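Local coordinates for MW1564 protein (Staphylococcus aureus, PDB 3NTV) that probably transfers a methyl group from S-adenosylmethionine to a hydroxyl of a caffeoyl-CoA-like acceptor, as a putative Rossmann-fold O-methyltransferase, at residues A[177-183]-A[197-202]; A[79-83]-A[107-111]; A[96-102]-A[123-129]. All coordinates share one frame; numbering follows the deposited sequence.

Contact 1 (A[177-183]-A[197-202]); sequences VLYHGFV and MVKKVQ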
ATOM      1  N   VAL A 177     -11.350  -7.318  -1.115  1.00 15.39           N
ATOM      2  CA  VAL A 177     -12.051  -7.014   0.145  1.00 16.48           C
ATOM      3  C   VAL A 177     -13.219  -6.022  -0.060  1.00 21.71           C
ATOM      4  O   VAL A 177     -14.006  -5.808   0.864  1.00 21.48           O
ATOM      5  CB  VAL A 177     -11.127  -6.673   1.339  1.00 19.74           C
ATOM      6  CG1 VAL A 177     -10.255  -7.870   1.709  1.00 19.54           C
ATOM      7  CG2 VAL A 177     -10.280  -5.438   1.052  1.00 19.27           C
ATOM      8  N   LEU A 178     -13.356  -5.468  -1.278  1.00 18.32           N
ATOM      9  CA  LEU A 178     -14.503  -4.614  -1.636  1.00 19.26           C
ATOM     10  C   LEU A 178     -15.418  -5.325  -2.656  1.00 24.10           C
ATOM     11  O   LEU A 178     -16.336  -4.699  -3.178  1.00 24.26           O
ATOM     12  CB  LEU A 178     -14.035  -3.250  -2.211  1.00 19.62           C
ATOM     13  CG  LEU A 178     -13.334  -2.277  -1.241  1.00 23.25           C
ATOM     14  CD1 LEU A 178     -12.863  -1.050  -1.980  1.00 23.61           C
ATOM     15  CD2 LEU A 178     -14.257  -1.836  -0.105  1.00 24.00           C
ATOM     16  N   TYR A 179     -15.200  -6.645  -2.912  1.00 20.05           N
ATOM     17  CA  TYR A 179     -15.924  -7.426  -3.929  1.00 19.52           C
ATOM     18  C   TYR A 179     -16.145  -6.624  -5.212  1.00 22.21           C
ATOM     19  O   TYR A 179     -17.275  -6.280  -5.569  1.00 21.39           O
ATOM     20  CB  TYR A 179     -17.219  -8.158  -3.448  1.00 20.51           C
ATOM     21  CG  TYR A 179     -17.628  -9.223  -4.459  1.00 22.32           C
ATOM     22  CD1 TYR A 179     -18.786  -9.083  -5.223  1.00 24.38           C
ATOM     23  CD2 TYR A 179     -16.764 -10.270  -4.783  1.00 22.40           C
ATOM     24  CE1 TYR A 179     -19.095  -9.986  -6.247  1.00 24.35           C
ATOM     25  CE2 TYR A 179     -17.068 -11.180  -5.792  1.00 22.24           C
ATOM     26  CZ  TYR A 179     -18.245 -11.050  -6.506  1.00 31.16           C
ATOM     27  OH  TYR A 179     -18.530 -11.981  -7.481  1.00 29.37           O
ATOM     28  N   HIS A 180     -15.037  -6.202  -5.835  1.00 20.54           N
ATOM     29  CA  HIS A 180     -15.033  -5.443  -7.088  1.00 21.11           C
ATOM     30  C   HIS A 180     -15.722  -4.070  -6.979  1.00 26.43           C
ATOM     31  O   HIS A 180     -16.089  -3.480  -7.998  1.00 27.72           O
ATOM     32  CB  HIS A 180     -15.633  -6.301  -8.224  1.00 21.24           C
ATOM     33  CG  HIS A 180     -15.060  -7.679  -8.321  1.00 24.28           C
ATOM     34  ND1 HIS A 180     -13.771  -7.898  -8.789  1.00 25.47           N
ATOM     35  CD2 HIS A 180     -15.625  -8.871  -8.027  1.00 25.08           C
ATOM     36  CE1 HIS A 180     -13.606  -9.211  -8.770  1.00 24.26           C
ATOM     37  NE2 HIS A 180     -14.693  -9.834  -8.310  1.00 24.51           N
ATOM     38  N   GLY A 181     -15.896  -3.587  -5.750  1.00 23.32           N
ATOM     39  CA  GLY A 181     -16.551  -2.314  -5.474  1.00 23.79           C
ATOM     40  C   GLY A 181     -18.030  -2.439  -5.166  1.00 27.81           C
ATOM     41  O   GLY A 181     -18.689  -1.427  -4.920  1.00 28.58           O
ATOM     42  N   PHE A 182     -18.559  -3.678  -5.159  1.00 23.91           N
ATOM     43  CA  PHE A 182     -19.983  -3.931  -4.896  1.00 22.97           C
ATOM     44  C   PHE A 182     -20.419  -3.817  -3.464  1.00 26.26           C
ATOM     45  O   PHE A 182     -21.619  -3.708  -3.241  1.00 24.24           O
ATOM     46  CB  PHE A 182     -20.419  -5.300  -5.427  1.00 24.26           C
ATOM     47  CG  PHE A 182     -20.530  -5.394  -6.922  1.00 26.52           C
ATOM     48  CD1 PHE A 182     -21.511  -4.683  -7.609  1.00 31.06           C
ATOM     49  CD2 PHE A 182     -19.738  -6.281  -7.636  1.00 28.56           C
ATOM     50  CE1 PHE A 182     -21.627  -4.788  -8.996  1.00 32.27           C
ATOM     51  CE2 PHE A 182     -19.868  -6.400  -9.019  1.00 32.14           C
ATOM     52  CZ  PHE A 182     -20.807  -5.648  -9.690  1.00 31.20           C
ATOM     53  N   VAL A 183     -19.496  -3.896  -2.485  1.00 23.34           N
ATOM     54  CA  VAL A 183     -19.854  -3.868  -1.057  1.00 24.27           C
ATOM     55  C   VAL A 183     -20.891  -2.832  -0.599  1.00 32.09           C
ATOM     56  O   VAL A 183     -21.754  -3.177   0.225  1.00 34.10           O
ATOM     57  CB  VAL A 183     -18.657  -3.978  -0.080  1.00 28.70           C
ATOM     58  CG1 VAL A 183     -17.992  -5.343  -0.174  1.00 27.67           C
ATOM     59  CG2 VAL A 183     -17.654  -2.860  -0.309  1.00 28.95           C
HETATM   60  N   MSE A 197     -21.851 -13.010  -2.443  1.00 19.95           N
HETATM   61  CA  MSE A 197     -20.419 -12.695  -2.395  1.00 18.50           C
HETATM   62  C   MSE A 197     -20.118 -11.485  -1.531  1.00 21.22           C
HETATM   63  O   MSE A 197     -19.142 -11.491  -0.780  1.00 20.09           O
HETATM   64  CB  MSE A 197     -19.851 -12.526  -3.805  1.00 20.07           C
HETATM   65  CG  MSE A 197     -19.930 -13.805  -4.639  1.00 25.15           C
HETATM   66 SE   MSE A 197     -18.844 -15.280  -3.911  0.70 31.56          SE
HETATM   67  CE  MSE A 197     -20.294 -16.295  -3.038  1.00 29.30           C
ATOM     68  N   VAL A 198     -20.965 -10.443  -1.617  1.00 17.34           N
ATOM     69  CA  VAL A 198     -20.824  -9.238  -0.786  1.00 16.47           C
ATOM     70  C   VAL A 198     -20.950  -9.660   0.685  1.00 19.67           C
ATOM     71  O   VAL A 198     -20.120  -9.259   1.502  1.00 18.41           O
ATOM     72  CB  VAL A 198     -21.823  -8.133  -1.205  1.00 19.96           C
ATOM     73  CG1 VAL A 198     -21.876  -6.996  -0.175  1.00 20.23           C
ATOM     74  CG2 VAL A 198     -21.476  -7.573  -2.578  1.00 19.81           C
ATOM     75  N   LYS A 199     -21.951 -10.514   1.016  1.00 17.53           N
ATOM     76  CA  LYS A 199     -22.122 -10.990   2.388  1.00 17.82           C
ATOM     77  C   LYS A 199     -20.883 -11.747   2.878  1.00 21.06           C
ATOM     78  O   LYS A 199     -20.432 -11.520   3.996  1.00 20.17           O
ATOM     79  CB  LYS A 199     -23.374 -11.888   2.500  1.00 21.89           C
ATOM     80  CG  LYS A 199     -24.059 -11.782   3.854  1.00 42.50           C
ATOM     81  CD  LYS A 199     -24.793 -13.062   4.242  1.00 53.23           C
ATOM     82  CE  LYS A 199     -25.200 -13.068   5.701  1.00 64.37           C
ATOM     83  NZ  LYS A 199     -24.036 -13.226   6.617  1.00 68.82           N
ATOM     84  N   LYS A 200     -20.330 -12.638   2.041  1.00 17.86           N
ATOM     85  CA  LYS A 200     -19.138 -13.411   2.388  1.00 16.62           C
ATOM     86  C   LYS A 200     -17.935 -12.478   2.665  1.00 18.96           C
ATOM     87  O   LYS A 200     -17.252 -12.649   3.666  1.00 18.52           O
ATOM     88  CB  LYS A 200     -18.790 -14.384   1.236  1.00 19.61           C
ATOM     89  CG  LYS A 200     -17.569 -15.265   1.528  1.00 23.89           C
ATOM     90  CD  LYS A 200     -16.966 -15.838   0.231  1.00 27.17           C
ATOM     91  CE  LYS A 200     -17.769 -16.976  -0.322  1.00 33.23           C
ATOM     92  NZ  LYS A 200     -17.065 -17.618  -1.470  1.00 28.89           N
ATOM     93  N   VAL A 201     -17.711 -11.507   1.790  1.00 16.95           N
ATOM     94  CA  VAL A 201     -16.579 -10.573   1.878  1.00 16.60           C
ATOM     95  C   VAL A 201     -16.734  -9.686   3.105  1.00 19.93           C
ATOM     96  O   VAL A 201     -15.780  -9.510   3.867  1.00 19.37           O
ATOM     97  CB  VAL A 201     -16.412  -9.794   0.548  1.00 21.14           C
ATOM     98  CG1 VAL A 201     -15.487  -8.608   0.700  1.00 21.56           C
ATOM     99  CG2 VAL A 201     -15.888 -10.726  -0.553  1.00 20.12           C
ATOM    100  N   GLN A 202     -17.955  -9.165   3.331  1.00 17.27           N
ATOM    101  CA  GLN A 202     -18.189  -8.355   4.524  1.00 16.01           C
ATOM    102  C   GLN A 202     -17.955  -9.151   5.788  1.00 18.06           C
ATOM    103  O   GLN A 202     -17.317  -8.623   6.707  1.00 17.92           O
ATOM    104  CB  GLN A 202     -19.581  -7.713   4.506  1.00 16.42           C
ATOM    105  CG  GLN A 202     -19.725  -6.620   3.428  1.00 19.48           C
ATOM    106  CD  GLN A 202     -21.134  -6.045   3.339  1.00 28.72           C
ATOM    107  OE1 GLN A 202     -21.378  -5.051   2.640  1.00 28.18           O
ATOM    108  NE2 GLN A 202     -22.107  -6.701   3.946  1.00 28.71           N
TER
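The loop 177-183 touches one and a half turns of helix 192-209, residues 197-202, at both of its ends, with CA of Val177 6.0 Å from CA of Val201 and CA of Val183 5.5 Å from CA of Val198. Between these points the loop turns back on itself: the carbonyl O of Leu178 accepts from Gly181 N and, weakly, from Val183 N, while Phe182 N bonds to Tyr179 O. The carbonyl of Val177 meets the helix directly, its O lying 3.2 Å from CG1 of Val201, and Asn205 further along the same helix gives that oxygen a hydrogen bond.

Tyr179 lays its ring across the start of the segment 197-202. CG swings away from the backbone N (chi1 -164°), and one ring face receives CB of selenomethionine 197, 3.5 Å from the ring centroid and only 12° off the normal, a CH-pi contact. The selenium sits obliquely to the same ring, 5.5 Å from its centroid, adding a Met-aromatic contact; the opposite face carries CD2 of His180 toward its rim. This loop links strand 170-175 to helix 192-209 in the Rossmann-like methyltransferase fold; Leu29 of the second subunit lies against Leu178, and Asn25 of that subunit against Val183.

Beta-branched valines suit the helix face because each offers two methyls in different directions. Val198 sends CG1 to CA of Val183 and CG2 to CB of Phe182, the latter 3.8 Å away. Val201 splits its branches likewise: CG1 approaches Val177 and Val183, and CG2 reaches CB of Tyr179 at 4.1 Å. The CG1 methyls of Val183 and Val198 lie 4.2 Å apart.

Contact 2 (A[79-83]-A[107-111]); sequences GTAIG and MIQYA. With SO4 (sulfate ion), chain C.
This is a loop-on-helix contact at the C-terminal ends of the parallel strands of the mixed sheet, where the turn 79-83 after strand 74-78 rests against helix 105-117 through van der Waals and CA-H...O contacts. The carbonyl of Ile82 faces the helix, its O 3.5 Å from CA of Ala111, and Asn114 supplies that oxygen with a hydrogen bond. Small Ala111 lets the backbone come close: its CB is 3.9 Å from Gly83 N. Selenomethionine 107 bends at chi2 (-52°) around the carbonyl of Ala81, placing SE 3.0 Å from that O. Beside it, CG2 of Ile82 meets CD2 of Tyr110 at 3.6 Å, crossing the ring obliquely.

The other side of the turn holds a sulfate, probably from the crystallisation liquor. Ala81 N binds its O3, and Ile82 N donates to its O2 almost straight (172°). Thr80 OG1 gives a weak bond to O1 while accepting from Gly83 N at 2.9 Å, an ST motif that steadies the turn; Tyr84 N and Ser85 OG also bind the ion. A glycine-rich turn between the first strand and the following helix is characteristic of the S-adenosylmethionine site of Rossmann-fold methyltransferases.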
ATOM      1  N   GLY A  79      -5.219 -19.968  -5.174  1.00 19.72           N
ATOM      2  CA  GLY A  79      -5.876 -19.702  -6.439  1.00 20.16           C
ATOM      3  C   GLY A  79      -5.028 -18.961  -7.436  1.00 25.81           C
ATOM      4  O   GLY A  79      -4.145 -18.175  -7.080  1.00 25.09           O
ATOM      5  N   THR A  80      -5.313 -19.219  -8.698  1.00 25.62           N
ATOM      6  CA  THR A  80      -4.709 -18.564  -9.836  1.00 26.52           C
ATOM      7  C   THR A  80      -5.567 -18.729 -11.070  1.00 33.63           C
ATOM      8  O   THR A  80      -6.297 -19.715 -11.214  1.00 35.59           O
ATOM      9  CB  THR A  80      -3.272 -19.027 -10.087  1.00 29.96           C
ATOM     10  OG1 THR A  80      -2.704 -18.103 -11.010  1.00 25.58           O
ATOM     11  CG2 THR A  80      -3.168 -20.473 -10.616  1.00 28.72           C
ATOM     12  N   ALA A  81      -5.481 -17.752 -11.950  1.00 28.98           N
ATOM     13  CA  ALA A  81      -6.170 -17.825 -13.206  1.00 28.49           C
ATOM     14  C   ALA A  81      -5.195 -18.404 -14.245  1.00 31.98           C
ATOM     15  O   ALA A  81      -5.487 -19.447 -14.832  1.00 32.62           O
ATOM     16  CB  ALA A  81      -6.639 -16.457 -13.606  1.00 29.46           C
ATOM     17  N   ILE A  82      -4.023 -17.773 -14.439  1.00 26.33           N
ATOM     18  CA  ILE A  82      -3.058 -18.241 -15.437  1.00 25.66           C
ATOM     19  C   ILE A  82      -1.595 -18.296 -14.934  1.00 26.54           C
ATOM     20  O   ILE A  82      -0.692 -18.425 -15.758  1.00 25.40           O
ATOM     21  CB  ILE A  82      -3.164 -17.374 -16.734  1.00 28.96           C
ATOM     22  CG1 ILE A  82      -2.781 -15.882 -16.479  1.00 29.71           C
ATOM     23  CG2 ILE A  82      -4.520 -17.543 -17.426  1.00 32.92           C
ATOM     24  CD1 ILE A  82      -2.730 -14.933 -17.732  1.00 31.74           C
ATOM     25  N   GLY A  83      -1.380 -18.159 -13.625  1.00 22.52           N
ATOM     26  CA  GLY A  83      -0.032 -18.143 -13.051  1.00 21.20           C
ATOM     27  C   GLY A  83       0.628 -16.777 -13.144  1.00 20.81           C
ATOM     28  O   GLY A  83       1.821 -16.633 -12.876  1.00 19.70           O
HETATM   29  N   MSE A 107      -7.597 -23.562 -15.519  1.00 24.65           N
HETATM   30  CA  MSE A 107      -6.637 -22.642 -14.878  1.00 23.06           C
HETATM   31  C   MSE A 107      -5.306 -23.363 -14.626  1.00 27.66           C
HETATM   32  O   MSE A 107      -4.255 -22.798 -14.936  1.00 27.86           O
HETATM   33  CB  MSE A 107      -7.214 -22.062 -13.580  1.00 23.98           C
HETATM   34  CG  MSE A 107      -8.518 -21.279 -13.797  1.00 28.98           C
HETATM   35 SE   MSE A 107      -8.398 -19.922 -15.192  0.50 34.24          SE
HETATM   36  CE  MSE A 107     -10.314 -19.733 -15.606  1.00 31.65           C
ATOM     37  N   ILE A 108      -5.351 -24.627 -14.124  1.00 23.08           N
ATOM     38  CA  ILE A 108      -4.138 -25.445 -13.908  1.00 22.10           C
ATOM     39  C   ILE A 108      -3.346 -25.571 -15.222  1.00 28.63           C
ATOM     40  O   ILE A 108      -2.149 -25.299 -15.227  1.00 26.44           O
ATOM     41  CB  ILE A 108      -4.456 -26.833 -13.294  1.00 24.59           C
ATOM     42  CG1 ILE A 108      -4.905 -26.715 -11.820  1.00 23.48           C
ATOM     43  CG2 ILE A 108      -3.259 -27.795 -13.429  1.00 25.06           C
ATOM     44  CD1 ILE A 108      -5.785 -27.909 -11.329  1.00 23.80           C
ATOM     45  N   GLN A 109      -4.035 -25.935 -16.337  1.00 27.05           N
ATOM     46  CA  GLN A 109      -3.434 -26.102 -17.657  1.00 28.20           C
ATOM     47  C   GLN A 109      -2.761 -24.817 -18.161  1.00 31.96           C
ATOM     48  O   GLN A 109      -1.608 -24.877 -18.600  1.00 31.97           O
ATOM     49  CB  GLN A 109      -4.464 -26.630 -18.676  1.00 29.82           C
ATOM     50  CG  GLN A 109      -4.776 -28.114 -18.531  1.00 51.34           C
ATOM     51  CD  GLN A 109      -5.601 -28.652 -19.684  1.00 76.75           C
ATOM     52  OE1 GLN A 109      -6.610 -28.062 -20.106  1.00 69.58           O
ATOM     53  NE2 GLN A 109      -5.201 -29.809 -20.203  1.00 71.19           N
ATOM     54  N   TYR A 110      -3.460 -23.665 -18.063  1.00 29.06           N
ATOM     55  CA  TYR A 110      -2.957 -22.333 -18.455  1.00 28.05           C
ATOM     56  C   TYR A 110      -1.707 -22.003 -17.626  1.00 28.46           C
ATOM     57  O   TYR A 110      -0.688 -21.574 -18.185  1.00 27.19           O
ATOM     58  CB  TYR A 110      -4.001 -21.241 -18.157  1.00 30.89           C
ATOM     59  CG  TYR A 110      -5.217 -21.166 -19.062  1.00 35.59           C
ATOM     60  CD1 TYR A 110      -5.210 -21.749 -20.329  1.00 37.97           C
ATOM     61  CD2 TYR A 110      -6.340 -20.432 -18.690  1.00 37.27           C
ATOM     62  CE1 TYR A 110      -6.315 -21.648 -21.179  1.00 40.48           C
ATOM     63  CE2 TYR A 110      -7.438 -20.299 -19.542  1.00 38.67           C
ATOM     64  CZ  TYR A 110      -7.422 -20.911 -20.784  1.00 47.76           C
ATOM     65  OH  TYR A 110      -8.512 -20.789 -21.612  1.00 51.26           O
ATOM     66  N   ALA A 111      -1.807 -22.166 -16.282  1.00 23.89           N
ATOM     67  CA  ALA A 111      -0.682 -21.879 -15.387  1.00 22.02           C
ATOM     68  C   ALA A 111       0.536 -22.761 -15.717  1.00 23.91           C
ATOM     69  O   ALA A 111       1.638 -22.224 -15.858  1.00 22.02           O
ATOM     70  CB  ALA A 111      -1.101 -22.033 -13.934  1.00 21.70           C
TER
HETATM   71  S   SO4 C 233      -3.276 -14.649 -11.589  1.00 28.49           S
HETATM   72  O1  SO4 C 233      -2.133 -15.015 -10.719  1.00 32.66           O
HETATM   73  O2  SO4 C 233      -3.085 -15.310 -12.871  1.00 30.04           O
HETATM   74  O3  SO4 C 233      -4.530 -15.131 -10.955  1.00 33.71           O
HETATM   75  O4  SO4 C 233      -3.339 -13.177 -11.650  1.00 33.36           O

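Contact 3 (A[96-102]-A[123-129]); sequences IHVTTIE and QVRIIEG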
ATOM      1  N   ILE A  96      13.169 -16.625  -4.792  1.00 16.94           N
ATOM      2  CA  ILE A  96      11.754 -16.639  -4.380  1.00 15.68           C
ATOM      3  C   ILE A  96      11.113 -17.936  -4.807  1.00 16.52           C
ATOM      4  O   ILE A  96      11.318 -18.396  -5.928  1.00 17.65           O
ATOM      5  CB  ILE A  96      10.975 -15.409  -4.902  1.00 18.62           C
ATOM      6  CG1 ILE A  96      11.396 -14.175  -4.078  1.00 18.93           C
ATOM      7  CG2 ILE A  96       9.421 -15.602  -4.830  1.00 17.97           C
ATOM      8  CD1 ILE A  96      10.997 -12.851  -4.685  1.00 23.59           C
ATOM      9  N   HIS A  97      10.324 -18.506  -3.913  1.00 13.85           N
ATOM     10  CA  HIS A  97       9.545 -19.707  -4.168  1.00 13.70           C
ATOM     11  C   HIS A  97       8.077 -19.349  -4.049  1.00 15.68           C
ATOM     12  O   HIS A  97       7.687 -18.729  -3.069  1.00 15.93           O
ATOM     13  CB  HIS A  97       9.875 -20.811  -3.124  1.00 15.59           C
ATOM     14  CG  HIS A  97       8.841 -21.905  -3.121  1.00 19.18           C
ATOM     15  ND1 HIS A  97       8.878 -22.925  -4.055  1.00 21.08           N
ATOM     16  CD2 HIS A  97       7.688 -22.006  -2.408  1.00 20.51           C
ATOM     17  CE1 HIS A  97       7.782 -23.643  -3.849  1.00 20.68           C
ATOM     18  NE2 HIS A  97       7.025 -23.114  -2.877  1.00 20.59           N
ATOM     19  N   VAL A  98       7.237 -19.856  -4.960  1.00 13.54           N
ATOM     20  CA  VAL A  98       5.797 -19.651  -4.849  1.00 12.56           C
ATOM     21  C   VAL A  98       5.111 -21.020  -4.928  1.00 15.62           C
ATOM     22  O   VAL A  98       5.354 -21.780  -5.876  1.00 15.89           O
ATOM     23  CB  VAL A  98       5.236 -18.725  -5.965  1.00 15.14           C
ATOM     24  CG1 VAL A  98       3.727 -18.495  -5.771  1.00 15.53           C
ATOM     25  CG2 VAL A  98       5.987 -17.389  -6.013  1.00 15.42           C
ATOM     26  N   THR A  99       4.257 -21.316  -3.944  1.00 12.46           N
ATOM     27  CA  THR A  99       3.379 -22.475  -3.971  1.00 12.81           C
ATOM     28  C   THR A  99       1.986 -21.900  -4.276  1.00 14.61           C
ATOM     29  O   THR A  99       1.520 -20.999  -3.556  1.00 14.41           O
ATOM     30  CB  THR A  99       3.400 -23.261  -2.658  1.00 18.17           C
ATOM     31  OG1 THR A  99       4.649 -23.949  -2.571  1.00 19.85           O
ATOM     32  CG2 THR A  99       2.304 -24.339  -2.620  1.00 16.12           C
ATOM     33  N   THR A 100       1.348 -22.408  -5.351  1.00 12.55           N
ATOM     34  CA  THR A 100       0.010 -21.956  -5.750  0.60 12.90           C
ATOM     35  C   THR A 100      -0.962 -23.127  -5.771  1.00 17.03           C
ATOM     36  O   THR A 100      -0.714 -24.120  -6.459  1.00 16.74           O
ATOM     37  CB  THR A 100       0.044 -21.235  -7.118  0.60 19.67           C
ATOM     38  OG1 THR A 100       1.086 -20.271  -7.137  0.60 16.29           O
ATOM     39  CG2 THR A 100      -1.255 -20.520  -7.426  0.60 20.90           C
ATOM     40  N   ILE A 101      -2.068 -23.004  -5.021  1.00 14.83           N
ATOM     41  CA  ILE A 101      -3.107 -24.040  -4.975  1.00 15.25           C
ATOM     42  C   ILE A 101      -4.195 -23.631  -5.947  1.00 19.65           C
ATOM     43  O   ILE A 101      -4.701 -22.501  -5.864  1.00 19.23           O
ATOM     44  CB  ILE A 101      -3.672 -24.237  -3.544  1.00 18.12           C
ATOM     45  CG1 ILE A 101      -2.548 -24.558  -2.519  1.00 18.06           C
ATOM     46  CG2 ILE A 101      -4.829 -25.288  -3.519  1.00 19.70           C
ATOM     47  CD1 ILE A 101      -3.002 -24.482  -1.010  1.00 20.97           C
ATOM     48  N   GLU A 102      -4.614 -24.561  -6.812  1.00 16.40           N
ATOM     49  CA  GLU A 102      -5.684 -24.292  -7.754  1.00 17.73           C
ATOM     50  C   GLU A 102      -6.461 -25.563  -8.048  1.00 21.86           C
ATOM     51  O   GLU A 102      -5.869 -26.617  -8.283  1.00 19.64           O
ATOM     52  CB  GLU A 102      -5.153 -23.637  -9.047  1.00 19.54           C
ATOM     53  CG  GLU A 102      -6.242 -23.195 -10.036  1.00 25.07           C
ATOM     54  CD  GLU A 102      -7.435 -22.426  -9.491  1.00 42.97           C
ATOM     55  OE1 GLU A 102      -7.227 -21.416  -8.778  1.00 30.56           O
ATOM     56  OE2 GLU A 102      -8.583 -22.839  -9.773  1.00 27.45           O
ATOM     57  N   GLN A 123      10.837 -22.279  -9.713  1.00 14.35           N
ATOM     58  CA  GLN A 123      10.468 -21.374  -8.633  1.00 12.49           C
ATOM     59  C   GLN A 123       9.012 -21.501  -8.207  1.00 16.85           C
ATOM     60  O   GLN A 123       8.684 -21.115  -7.077  1.00 17.95           O
ATOM     61  CB  GLN A 123      10.699 -19.914  -9.053  1.00 13.27           C
ATOM     62  CG  GLN A 123      12.183 -19.566  -9.153  1.00 14.18           C
ATOM     63  CD  GLN A 123      12.361 -18.090  -9.349  1.00 19.13           C
ATOM     64  OE1 GLN A 123      12.199 -17.273  -8.418  1.00 19.30           O
ATOM     65  NE2 GLN A 123      12.673 -17.713 -10.560  1.00 15.06           N
ATOM     66  N   VAL A 124       8.132 -21.968  -9.112  1.00 12.81           N
ATOM     67  CA  VAL A 124       6.697 -22.051  -8.825  1.00 12.48           C
ATOM     68  C   VAL A 124       6.206 -23.495  -8.827  1.00 15.94           C
ATOM     69  O   VAL A 124       6.437 -24.225  -9.790  1.00 16.54           O
ATOM     70  CB  VAL A 124       5.860 -21.184  -9.814  1.00 15.86           C
ATOM     71  CG1 VAL A 124       4.352 -21.226  -9.494  1.00 15.32           C
ATOM     72  CG2 VAL A 124       6.380 -19.746  -9.868  1.00 15.30           C
ATOM     73  N   ARG A 125       5.471 -23.865  -7.777  1.00 13.94           N
ATOM     74  CA  ARG A 125       4.881 -25.194  -7.621  1.00 13.70           C
ATOM     75  C   ARG A 125       3.364 -25.031  -7.675  1.00 17.22           C
ATOM     76  O   ARG A 125       2.807 -24.252  -6.898  1.00 17.55           O
ATOM     77  CB  ARG A 125       5.340 -25.756  -6.252  1.00 15.58           C
ATOM     78  CG  ARG A 125       4.582 -26.944  -5.696  1.00 27.36           C
ATOM     79  CD  ARG A 125       5.285 -27.493  -4.459  1.00 23.99           C
ATOM     80  NE  ARG A 125       5.066 -26.698  -3.238  1.00 24.12           N
ATOM     81  CZ  ARG A 125       5.296 -27.175  -2.019  1.00 28.61           C
ATOM     82  NH1 ARG A 125       5.725 -28.419  -1.857  1.00 23.25           N
ATOM     83  NH2 ARG A 125       5.086 -26.415  -0.952  1.00 19.97           N
ATOM     84  N   ILE A 126       2.697 -25.773  -8.563  1.00 15.24           N
ATOM     85  CA  ILE A 126       1.238 -25.749  -8.656  1.00 15.26           C
ATOM     86  C   ILE A 126       0.737 -26.965  -7.912  1.00 19.11           C
ATOM     87  O   ILE A 126       1.115 -28.091  -8.248  1.00 19.03           O
ATOM     88  CB  ILE A 126       0.731 -25.742 -10.135  1.00 18.88           C
ATOM     89  CG1 ILE A 126       1.223 -24.489 -10.879  1.00 19.53           C
ATOM     90  CG2 ILE A 126      -0.837 -25.860 -10.188  1.00 20.93           C
ATOM     91  CD1 ILE A 126       1.076 -24.566 -12.392  1.00 30.07           C
ATOM     92  N   ILE A 127      -0.124 -26.743  -6.915  1.00 15.58           N
ATOM     93  CA  ILE A 127      -0.723 -27.821  -6.138  1.00 15.51           C
ATOM     94  C   ILE A 127      -2.147 -27.946  -6.694  1.00 19.46           C
ATOM     95  O   ILE A 127      -2.941 -27.016  -6.590  1.00 18.31           O
ATOM     96  CB  ILE A 127      -0.684 -27.520  -4.603  1.00 18.45           C
ATOM     97  CG1 ILE A 127       0.757 -27.288  -4.090  1.00 20.08           C
ATOM     98  CG2 ILE A 127      -1.401 -28.635  -3.788  1.00 20.38           C
ATOM     99  CD1 ILE A 127       1.735 -28.511  -4.179  1.00 22.47           C
ATOM    100  N   GLU A 128      -2.470 -29.086  -7.285  1.00 19.71           N
ATOM    101  CA  GLU A 128      -3.778 -29.270  -7.908  1.00 19.69           C
ATOM    102  C   GLU A 128      -4.814 -29.843  -6.960  1.00 23.70           C
ATOM    103  O   GLU A 128      -4.617 -30.918  -6.405  1.00 22.98           O
ATOM    104  CB  GLU A 128      -3.631 -30.186  -9.122  1.00 20.84           C
ATOM    105  CG  GLU A 128      -2.651 -29.644 -10.148  1.00 23.90           C
ATOM    106  CD  GLU A 128      -2.414 -30.585 -11.305  1.00 35.40           C
ATOM    107  OE1 GLU A 128      -3.386 -31.227 -11.767  1.00 31.21           O
ATOM    108  OE2 GLU A 128      -1.266 -30.623 -11.797  1.00 28.68           O
ATOM    109  N   GLY A 129      -5.900 -29.123  -6.771  1.00 20.74           N
ATOM    110  CA  GLY A 129      -6.963 -29.601  -5.904  1.00 20.76           C
ATOM    111  C   GLY A 129      -7.664 -28.514  -5.132  1.00 24.02           C
ATOM    112  O   GLY A 129      -7.313 -27.329  -5.214  1.00 20.88           O
TER
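The guanidinium of Arg125 turns its edge to Thr99, whose OG1 lies close to its plane and accepts from both NE and NH2. The His97 ring meets the same hydroxyl at its own edge, through NE2, and stands at 76° to the guanidinium, with CB of Arg125 placed obliquely to it. These groups lie on one face of two parallel strands, 97-102 and 124-128, which helix 105-117 joins in a beta-alpha-beta crossover of the Rossmann-like sheet.

Strand 124-128 is outermost within the chain, so long, polar-tipped Arg125 fits there: its aliphatic part lies alongside Thr99, and a bend at chi3 (77°) brings NE to the hydroxyl, while NH2 also forms a salt bridge with Asp140. On the same face Thr99 CG2 packs on CG1 of Ile127 at 3.6 Å, and helix 135-138 covers them. The reverse face carries Val98, Val124, Thr100 and Ile126; Ile126 packs on Ala111 of helix 105-117. Regular parallel ladder bonds include Thr100 N to Arg125 O at 2.8 Å. At the far end Gly129 N reaches Glu102 O from above the carbonyl plane, 2.9 Å away.

Contacts 2 and 3 are neighbours, their centres 10 Å apart, and their segments alternate along the chain: helix 105-117 of contact 2 is the crossover between the strands of contact 3. Probable hydrogen bonds, Gly79 N to Ile101 O (2.7 Å) and Thr80 N to Glu102 OE1 (2.9 Å), tie the end of strand 97-102 to the turn of contact 2. The sulfate lies in that turn, where methyltransferases of this fold bind S-adenosylmethionine, probably the cofactor site. Contact 1 comes later in the chain, its centre 23 Å from that of contact 2 and 26 Å from that of contact 3. It borders the second subunit, whereas neither of the others touches another protein chain.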